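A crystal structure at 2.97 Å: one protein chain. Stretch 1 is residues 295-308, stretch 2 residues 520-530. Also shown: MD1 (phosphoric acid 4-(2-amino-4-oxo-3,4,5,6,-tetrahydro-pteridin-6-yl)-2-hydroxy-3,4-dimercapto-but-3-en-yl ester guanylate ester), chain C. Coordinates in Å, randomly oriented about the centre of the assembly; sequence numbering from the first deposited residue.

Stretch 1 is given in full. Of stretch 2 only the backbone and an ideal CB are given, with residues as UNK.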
# COMPACT_ATOMS: atom_id res chain seq x y z
N ASP B 295 16.69 -15.46 2.79
CA ASP B 295 16.88 -16.70 3.53
C ASP B 295 15.56 -17.43 3.76
O ASP B 295 15.53 -18.67 3.78
CB ASP B 295 17.56 -16.38 4.87
CG ASP B 295 17.99 -17.62 5.66
OD1 ASP B 295 17.44 -18.72 5.48
OD2 ASP B 295 18.90 -17.47 6.51
N VAL B 296 14.44 -16.70 3.90
CA VAL B 296 13.17 -17.39 4.15
C VAL B 296 12.83 -18.33 3.00
O VAL B 296 12.19 -19.37 3.21
CB VAL B 296 12.03 -16.40 4.48
CG1 VAL B 296 11.83 -15.38 3.42
CG2 VAL B 296 10.75 -17.14 4.68
N ARG B 297 13.26 -18.01 1.78
CA ARG B 297 12.96 -18.90 0.66
C ARG B 297 13.73 -20.21 0.76
O ARG B 297 13.48 -21.12 -0.03
CB ARG B 297 13.27 -18.21 -0.68
CG ARG B 297 12.58 -18.86 -1.89
CD ARG B 297 12.71 -18.03 -3.16
NE ARG B 297 14.03 -18.13 -3.78
CZ ARG B 297 14.38 -17.49 -4.89
NH1 ARG B 297 15.60 -17.64 -5.39
NH2 ARG B 297 13.50 -16.71 -5.52
N PHE B 298 14.64 -20.33 1.73
CA PHE B 298 15.24 -21.62 2.05
C PHE B 298 14.33 -22.48 2.92
O PHE B 298 14.53 -23.70 2.99
CB PHE B 298 16.59 -21.43 2.76
CG PHE B 298 17.68 -20.89 1.87
CD1 PHE B 298 17.58 -20.98 0.49
CD2 PHE B 298 18.80 -20.30 2.42
CE1 PHE B 298 18.59 -20.48 -0.32
CE2 PHE B 298 19.81 -19.81 1.62
CZ PHE B 298 19.71 -19.90 0.25
N SER B 299 13.36 -21.87 3.60
CA SER B 299 12.48 -22.61 4.50
C SER B 299 11.61 -23.59 3.74
O SER B 299 11.15 -23.30 2.63
CB SER B 299 11.61 -21.64 5.30
OG SER B 299 12.40 -20.80 6.13
N LYS B 300 11.37 -24.76 4.34
CA LYS B 300 10.50 -25.77 3.75
C LYS B 300 9.17 -25.96 4.48
O LYS B 300 8.22 -26.46 3.86
CB LYS B 300 11.23 -27.11 3.65
CG LYS B 300 12.46 -27.03 2.76
CD LYS B 300 12.09 -26.48 1.38
CE LYS B 300 13.32 -26.30 0.49
NZ LYS B 300 12.98 -25.67 -0.82
N LEU B 301 9.07 -25.61 5.76
CA LEU B 301 7.78 -25.41 6.40
C LEU B 301 7.85 -24.07 7.12
O LEU B 301 8.57 -23.94 8.12
CB LEU B 301 7.40 -26.53 7.37
CG LEU B 301 6.13 -26.15 8.15
CD1 LEU B 301 4.87 -26.58 7.42
CD2 LEU B 301 6.14 -26.73 9.56
N LEU B 302 7.11 -23.11 6.61
CA LEU B 302 7.17 -21.73 7.06
C LEU B 302 5.88 -21.36 7.79
O LEU B 302 4.80 -21.42 7.21
CB LEU B 302 7.40 -20.82 5.87
CG LEU B 302 7.40 -19.36 6.26
CD1 LEU B 302 8.48 -19.25 7.26
CD2 LEU B 302 7.79 -18.66 5.04
N ILE B 303 6.01 -20.94 9.05
CA ILE B 303 4.87 -20.68 9.92
C ILE B 303 4.77 -19.18 10.19
O ILE B 303 5.77 -18.53 10.52
CB ILE B 303 4.99 -21.47 11.24
CG1 ILE B 303 4.96 -22.98 10.96
CG2 ILE B 303 3.88 -21.08 12.20
CD1 ILE B 303 5.44 -23.82 12.11
N GLN B 304 3.56 -18.65 10.06
CA GLN B 304 3.28 -17.23 10.22
C GLN B 304 2.17 -17.10 11.26
O GLN B 304 1.08 -17.64 11.07
CB GLN B 304 2.83 -16.59 8.90
CG GLN B 304 3.96 -16.12 7.99
CD GLN B 304 3.60 -16.21 6.52
OE1 GLN B 304 2.90 -17.13 6.09
NE2 GLN B 304 4.06 -15.24 5.73
N THR B 305 2.45 -16.39 12.36
CA THR B 305 1.50 -16.32 13.47
C THR B 305 0.89 -14.94 13.67
O THR B 305 -0.32 -14.82 13.78
CB THR B 305 2.17 -16.85 14.77
OG1 THR B 305 1.17 -17.13 15.77
CG2 THR B 305 3.18 -15.89 15.33
N GLY B 306 1.69 -13.87 13.75
CA GLY B 306 1.17 -12.55 14.01
C GLY B 306 1.60 -11.55 12.96
O GLY B 306 1.78 -10.36 13.25
N LYS B 307 1.78 -12.03 11.73
CA LYS B 307 2.31 -11.11 10.70
C LYS B 307 1.65 -11.26 9.33
O LYS B 307 1.46 -12.38 8.88
CB LYS B 307 3.80 -11.40 10.57
CG LYS B 307 4.51 -10.84 9.36
CD LYS B 307 5.52 -9.82 9.73
CE LYS B 307 5.65 -8.73 8.71
NZ LYS B 307 6.36 -7.57 9.27
N ASN B 308 1.34 -10.13 8.69
CA ASN B 308 0.88 -10.11 7.29
C ASN B 308 2.10 -9.85 6.43
O ASN B 308 2.31 -8.73 6.02
CB ASN B 308 -0.11 -8.98 7.02
CG ASN B 308 -1.21 -9.39 6.07
OD1 ASN B 308 -0.98 -10.21 5.20
ND2 ASN B 308 -2.38 -8.84 6.25
N UNK B 520 14.21 -27.23 7.05
CA UNK B 520 14.11 -26.23 8.12
C UNK B 520 12.70 -25.76 8.37
O UNK B 520 11.88 -25.66 7.45
CB UNK B 520 14.99 -25.02 7.79
N UNK B 521 12.40 -25.53 9.64
CA UNK B 521 11.12 -24.98 10.08
C UNK B 521 11.39 -23.57 10.58
O UNK B 521 12.36 -23.35 11.33
CB UNK B 521 10.47 -25.84 11.16
N UNK B 522 10.56 -22.62 10.17
CA UNK B 522 10.72 -21.24 10.61
C UNK B 522 9.37 -20.69 11.05
O UNK B 522 8.36 -20.87 10.36
CB UNK B 522 11.32 -20.38 9.50
N UNK B 523 9.37 -20.04 12.20
CA UNK B 523 8.19 -19.38 12.75
C UNK B 523 8.41 -17.88 12.61
O UNK B 523 9.40 -17.35 13.12
CB UNK B 523 7.94 -19.78 14.21
N UNK B 524 7.49 -17.21 11.93
CA UNK B 524 7.57 -15.78 11.72
C UNK B 524 6.37 -15.10 12.36
O UNK B 524 5.24 -15.58 12.26
CB UNK B 524 7.65 -15.45 10.23
N UNK B 525 6.64 -13.97 13.01
CA UNK B 525 5.61 -13.24 13.73
C UNK B 525 5.92 -11.75 13.67
O UNK B 525 6.99 -11.33 13.24
CB UNK B 525 5.51 -13.72 15.18
N UNK B 526 4.95 -10.98 14.11
CA UNK B 526 5.07 -9.53 14.12
C UNK B 526 4.18 -8.95 15.18
O UNK B 526 3.91 -9.57 16.21
CB UNK B 526 4.73 -8.94 12.75
N UNK B 527 3.70 -7.74 14.91
CA UNK B 527 2.93 -6.97 15.87
C UNK B 527 1.46 -7.32 15.86
O UNK B 527 0.68 -6.69 16.57
CB UNK B 527 3.10 -5.47 15.60
N UNK B 528 1.05 -8.30 15.05
CA UNK B 528 -0.24 -8.91 15.26
C UNK B 528 -0.34 -9.63 16.59
O UNK B 528 -1.44 -9.81 17.11
CB UNK B 528 -0.54 -9.88 14.12
N UNK B 529 0.80 -10.04 17.14
CA UNK B 529 0.85 -10.66 18.46
C UNK B 529 1.71 -9.82 19.40
O UNK B 529 1.53 -9.88 20.62
CB UNK B 529 1.39 -12.09 18.37
N UNK B 530 2.65 -9.04 18.85
CA UNK B 530 3.48 -8.19 19.68
C UNK B 530 2.74 -6.97 20.21
O UNK B 530 3.26 -6.31 21.13
CB UNK B 530 4.71 -7.74 18.89
PB MD1 C . 2.61 -6.59 11.16
O3B MD1 C . 1.42 -6.12 12.20
O1B MD1 C . 2.02 -7.47 10.09
O2B MD1 C . 3.66 -7.36 11.92
O3A MD1 C . 3.28 -5.24 10.48
C10 MD1 C . 4.04 -4.35 11.25
C11 MD1 C . 5.17 -3.76 10.37
O11 MD1 C . 4.54 -3.63 8.90
C12 MD1 C . 5.66 -2.65 10.94
S12 MD1 C . 5.81 -2.60 12.75
C13 MD1 C . 6.18 -1.37 10.23
S13 MD1 C . 6.79 -0.05 11.30
C14 MD1 C . 6.16 -1.12 8.81
N15 MD1 C . 4.60 -1.02 8.45
C16 MD1 C . 4.35 -1.11 7.07
C15 MD1 C . 3.32 -0.28 6.39
O14 MD1 C . 2.68 0.50 7.01
N17 MD1 C . 3.11 -0.44 4.92
C17 MD1 C . 3.95 -1.46 4.12
N16 MD1 C . 3.74 -1.61 2.69
N18 MD1 C . 5.00 -2.31 4.81
C20 MD1 C . 5.22 -2.17 6.22
N8 MD1 C . 6.18 -2.93 6.92
C7 MD1 C . 7.00 -2.03 7.95
PA MD1 C . -0.19 -6.39 11.97
O1A MD1 C . -0.96 -5.45 12.87
O2A MD1 C . -0.52 -6.11 10.53
O5' MD1 C . -0.61 -7.94 12.34
C5' MD1 C . -0.45 -8.94 11.37
C4' MD1 C . -1.60 -10.00 11.46
O4' MD1 C . -1.74 -10.59 12.89
C1' MD1 C . -3.28 -10.60 13.12
N9 MD1 C . -3.63 -10.63 14.56
C4 MD1 C . -3.38 -11.72 15.27
N3 MD1 C . -2.77 -13.03 14.91
C2 MD1 C . -2.62 -14.07 15.93
N2 MD1 C . -2.02 -15.34 15.58
N1 MD1 C . -3.06 -13.83 17.28
C6 MD1 C . -3.65 -12.57 17.62
O6 MD1 C . -4.02 -12.36 18.73
C5 MD1 C . -3.81 -11.48 16.55
N7 MD1 C . -4.31 -10.25 16.59
C8 MD1 C . -4.21 -9.71 15.36
C2' MD1 C . -3.61 -9.49 12.58
O2' MD1 C . -5.04 -9.47 12.29
C3' MD1 C . -2.73 -9.47 11.18
O3' MD1 C . -3.39 -10.27 10.15

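Position 520 opens the stretch with phi/psi of -75/143, and its CB lies sideways to stretch 1. Its carbonyl O accepts two hydrogen bonds, from Lys300 N and Leu301 N, both at 3.3 Å. Many side chains fit such a site, and the phi also admits proline. The residue is Pro520, with a cis peptide bond before it; its ring packs CD against Lys300 CG at 4.0 Å.

From 521 the chain is an extended strand running parallel to strand 301-304, and, as in any beta-strand, its side chains point alternately to the two faces of the sheet. At 521 the CB shares a face with Leu301 and Ile303, where a beta-branched or other aliphatic residue would suit. Val521 brings CG2 to 4.0 Å from Leu301 CD2 and CG1 to 4.1 Å from Ile303 CD1.

Position 522 turns to the face of Leu302. Both its backbone polar groups bond to strand 301-304: N donates to Leu301 O at 3.1 Å and O accepts from Ile303 N at 2.7 Å. The ideal CB already lies 3.6 Å from Ser299 OG and 3.8 Å from Leu302 CD1, so a small side chain is the easy choice, though a longer one that turned aside is not excluded. Ala522 fills the place with its methyl alone.

At 523 the CB returns to the face of Ile303, and its CB is 4.5 Å from Ile303 O. Another aliphatic side chain would extend the apolar row; valine, leucine or isoleucine could serve. Ile523, with chi1 m and chi2 t, sets CG1 4.1 Å from Ile303 CD1.

Position 524 points to the face of Leu302 and Gln304. Its N donates to Ile303 O at 2.6 Å, and its O accepts from Thr305 N at 2.9 Å. Beyond the CB, Leu302 and Val296 offer apolar surface to a medium-sized, flat or aliphatic side chain. The residue is His524: Leu302 CD1 lies at the ring edge, 3.1 Å from CD2, and Val296 CG2 approaches NE2 at 4.0 Å. ND1 is hydrogen-bonded elsewhere in the structure.

At 525 the CB is sideways and already tight, 3.2 Å from Thr305 CG2, so the rest of a side chain does best to lead off. Several large residues could do so. Tyr525 does, with chi1 p, and its OH is hydrogen-bonded elsewhere.

Position 526 has phi/psi of -154/-149, and a CB would clash with MD1 O2B at 2.1 Å. Glycine is the natural answer, and Gly526 it is.

At 527 the CB points away from stretch 1, leaving the side chain little constrained by it; Glu527 uses its backbone N to bind MD1 O2B at 3.0 Å.

Position 528 leaves no room: a CB would lie 2.5 Å from Gly306 O and 1.8 Å from MD1 O4'. Gly528 instead donates its N to Gly306 O at 2.8 Å.

The CB of 529 points toward Gly306, whose bare CA accommodates a compact apolar group. Val529 places CG1 3.6 Å from Gly306 CA and 3.6 Å from MD1 N1.

Position 530 meets nothing of stretch 1, so many residues would do; it is Asn530.

Stretch 2, residues 520-530: PVAIHYGEGVN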
# COMPACT_ATOMS: atom_id res chain seq x y z
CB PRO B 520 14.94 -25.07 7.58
CG PRO B 520 15.82 -25.67 6.52
CD PRO B 520 14.90 -26.65 5.89
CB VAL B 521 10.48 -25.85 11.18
CG1 VAL B 521 9.37 -25.09 11.91
CG2 VAL B 521 9.96 -27.15 10.59
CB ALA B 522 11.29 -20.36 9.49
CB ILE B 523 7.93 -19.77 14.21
CG1 ILE B 523 7.79 -21.29 14.33
CG2 ILE B 523 6.68 -19.09 14.72
CD1 ILE B 523 7.82 -21.79 15.75
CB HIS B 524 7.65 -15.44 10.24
CG HIS B 524 8.96 -15.81 9.62
ND1 HIS B 524 10.02 -14.94 9.52
CD2 HIS B 524 9.40 -16.99 9.12
CE1 HIS B 524 11.04 -15.55 8.96
NE2 HIS B 524 10.70 -16.79 8.70
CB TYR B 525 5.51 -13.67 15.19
CG TYR B 525 6.81 -13.98 15.88
CD1 TYR B 525 7.41 -15.22 15.75
CD2 TYR B 525 7.42 -13.05 16.72
CE1 TYR B 525 8.58 -15.52 16.39
CE2 TYR B 525 8.60 -13.35 17.38
CZ TYR B 525 9.17 -14.58 17.21
OH TYR B 525 10.34 -14.87 17.86
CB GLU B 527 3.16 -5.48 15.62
CG GLU B 527 4.58 -5.07 16.01
CD GLU B 527 5.63 -5.57 15.04
OE1 GLU B 527 5.41 -5.43 13.82
OE2 GLU B 527 6.65 -6.13 15.49
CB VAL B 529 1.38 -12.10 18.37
CG1 VAL B 529 0.43 -12.95 17.54
CG2 VAL B 529 2.78 -12.13 17.77
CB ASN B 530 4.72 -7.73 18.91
CG ASN B 530 5.83 -8.77 18.92
OD1 ASN B 530 5.92 -9.58 19.84
ND2 ASN B 530 6.68 -8.73 17.91
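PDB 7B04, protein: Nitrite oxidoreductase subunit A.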